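Local coordinates for BH1974 protein (PDB 3ON5) that belongs to the XdhC/CoxI family and is probably, like its relatives, an accessory protein of molybdenum hydroxylases such as xanthine dehydrogenase rather than the dehydrogenase itself, at residues Leu267-His272 against Gly292-Lys297. Sequence-based numbering, arbitrary orientation.
Sequences LIMTHH and GILGSK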
loop_
_atom_site.group_PDB
_atom_site.type_symbol
_atom_site.label_atom_id
_atom_site.label_comp_id
_atom_site.label_asym_id
_atom_site.label_seq_id
_atom_site.Cartn_x
_atom_site.Cartn_y
_atom_site.Cartn_z
ATOM N N LEU A 267 -13.662 13.021 34.651
ATOM C CA LEU A 267 -13.979 11.606 34.704
ATOM C C LEU A 267 -13.222 10.972 35.870
ATOM O O LEU A 267 -11.990 10.923 35.854
ATOM C CB LEU A 267 -13.586 11.022 33.354
ATOM C CG LEU A 267 -14.374 9.868 32.767
ATOM C CD1 LEU A 267 -15.870 10.063 32.871
ATOM C CD2 LEU A 267 -14.041 9.775 31.357
ATOM N N ILE A 268 -13.963 10.601 36.927
ATOM C CA ILE A 268 -13.470 10.024 38.178
ATOM C C ILE A 268 -13.575 8.501 38.077
ATOM O O ILE A 268 -14.684 7.954 38.136
ATOM C CB ILE A 268 -14.272 10.592 39.398
ATOM C CG1 ILE A 268 -14.425 12.126 39.353
ATOM C CG2 ILE A 268 -13.668 10.143 40.703
ATOM C CD1 ILE A 268 -15.272 12.732 40.503
HETATM N N MSE A 269 -12.439 7.803 37.914
HETATM C CA MSE A 269 -12.471 6.338 37.774
HETATM C C MSE A 269 -11.223 5.701 38.367
HETATM O O MSE A 269 -10.524 4.930 37.686
HETATM C CB MSE A 269 -12.628 5.936 36.309
HETATM C CG MSE A 269 -11.821 6.792 35.332
HETATM SE SE MSE A 269 -12.274 6.308 33.523
HETATM C CE MSE A 269 -14.168 6.386 33.649
ATOM N N THR A 270 -10.985 5.994 39.666
ATOM C CA THR A 270 -9.814 5.517 40.391
ATOM C C THR A 270 -10.059 4.131 40.978
ATOM O O THR A 270 -9.092 3.432 41.255
ATOM C CB THR A 270 -9.392 6.490 41.513
ATOM O OG1 THR A 270 -10.300 6.401 42.608
ATOM C CG2 THR A 270 -9.249 7.928 41.046
ATOM N N HIS A 271 -11.342 3.748 41.199
ATOM C CA HIS A 271 -11.777 2.479 41.809
ATOM C C HIS A 271 -11.412 2.449 43.294
ATOM O O HIS A 271 -11.413 1.385 43.897
ATOM C CB HIS A 271 -11.188 1.246 41.089
ATOM C CG HIS A 271 -11.588 1.128 39.654
ATOM N ND1 HIS A 271 -12.796 0.580 39.295
ATOM C CD2 HIS A 271 -10.905 1.453 38.531
ATOM C CE1 HIS A 271 -12.827 0.603 37.971
ATOM N NE2 HIS A 271 -11.713 1.128 37.463
ATOM N N HIS A 272 -11.091 3.616 43.870
ATOM C CA HIS A 272 -10.732 3.853 45.276
ATOM C C HIS A 272 -11.675 4.865 45.833
ATOM O O HIS A 272 -11.654 6.015 45.394
ATOM C CB HIS A 272 -9.272 4.313 45.427
ATOM C CG HIS A 272 -8.256 3.256 45.132
ATOM N ND1 HIS A 272 -7.954 2.884 43.823
ATOM C CD2 HIS A 272 -7.454 2.572 45.979
ATOM C CE1 HIS A 272 -7.021 1.951 43.924
ATOM N NE2 HIS A 272 -6.681 1.734 45.203
ATOM N N GLY A 292 -18.270 12.806 35.665
ATOM C CA GLY A 292 -18.700 11.431 35.480
ATOM C C GLY A 292 -17.965 10.544 36.456
ATOM O O GLY A 292 -16.734 10.617 36.539
ATOM N N ILE A 293 -18.716 9.737 37.239
ATOM C CA ILE A 293 -18.093 8.853 38.218
ATOM C C ILE A 293 -18.463 7.414 37.881
ATOM O O ILE A 293 -19.644 7.070 37.794
ATOM C CB ILE A 293 -18.448 9.198 39.691
ATOM C CG1 ILE A 293 -18.380 10.702 39.948
ATOM C CG2 ILE A 293 -17.551 8.399 40.665
ATOM C CD1 ILE A 293 -18.834 11.098 41.306
ATOM N N LEU A 294 -17.430 6.586 37.702
ATOM C CA LEU A 294 -17.539 5.173 37.411
ATOM C C LEU A 294 -18.015 4.433 38.660
ATOM O O LEU A 294 -17.361 4.487 39.710
ATOM C CB LEU A 294 -16.175 4.664 36.936
ATOM C CG LEU A 294 -16.156 3.313 36.225
ATOM C CD1 LEU A 294 -16.674 3.436 34.807
ATOM C CD2 LEU A 294 -14.758 2.802 36.135
ATOM N N GLY A 295 -19.172 3.786 38.537
ATOM C CA GLY A 295 -19.811 3.049 39.619
ATOM C C GLY A 295 -21.308 3.242 39.605
ATOM O O GLY A 295 -21.859 3.797 38.650
ATOM N N SER A 296 -21.965 2.772 40.664
ATOM C CA SER A 296 -23.414 2.824 40.859
ATOM C C SER A 296 -23.864 4.116 41.515
ATOM O O SER A 296 -23.072 4.745 42.219
ATOM C CB SER A 296 -23.850 1.657 41.735
ATOM O OG SER A 296 -23.170 1.697 42.979
ATOM N N LYS A 297 -25.161 4.466 41.356
ATOM C CA LYS A 297 -25.765 5.643 41.982
ATOM C C LYS A 297 -25.604 5.572 43.509
ATOM O O LYS A 297 -25.341 6.603 44.134
ATOM C CB LYS A 297 -27.247 5.773 41.596
HETATM O O HOH W 1 -14.110 4.527 40.228
#
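I268 and G292 meet near the end of the parallel ladder between strands 265-268 and 290-293: I268 N donates to G292 O at 2.8 Å, and L294 N, two residues after G292, donates to I268 O at 3.1 Å, both bonds nearly straight. How neighbouring strands first pair and then part at the carboxyl end of a Rossmann-type sheet is well illustrated here. I268 and I293 lie side by side on one face, I268 CD1 resting 3.8 Å from I293 CG1. In each, CG1 stands anti to the carbonyl carbon (chi1 -47° and -44°) and the chain runs on extended; the matching torsions keep the two branches side by side, pointing the same way toward helix 273-283, the connection of this beta-alpha-beta unit. On the face of L267, G292 has no side chain, and L267 CD1 lies over its backbone, 3.8 Å from G292 O, with helix 326-343 packed beyond.

Past the last bridge, L294 reaches across the widening gap. Its CB and CD2 meet the CB of selenomethionine M269, while CD2 also approaches H271 CE1 obliquely at 3.5 Å. H271 NE2, beside the CE1 that L294 touches, is hydrogen-bonded to D210, and Y49 of the second subunit meets the ring edge-to-face. Where the backbones are too far apart to pair, a water bridges them, accepting from H271 N at 3.0 Å and donating to L294 O at 3.3 Å. The chemistry thus changes as the strands part: direct amide pairing gives way to leucine packing and one water-mediated link, beside Y49 of the second subunit.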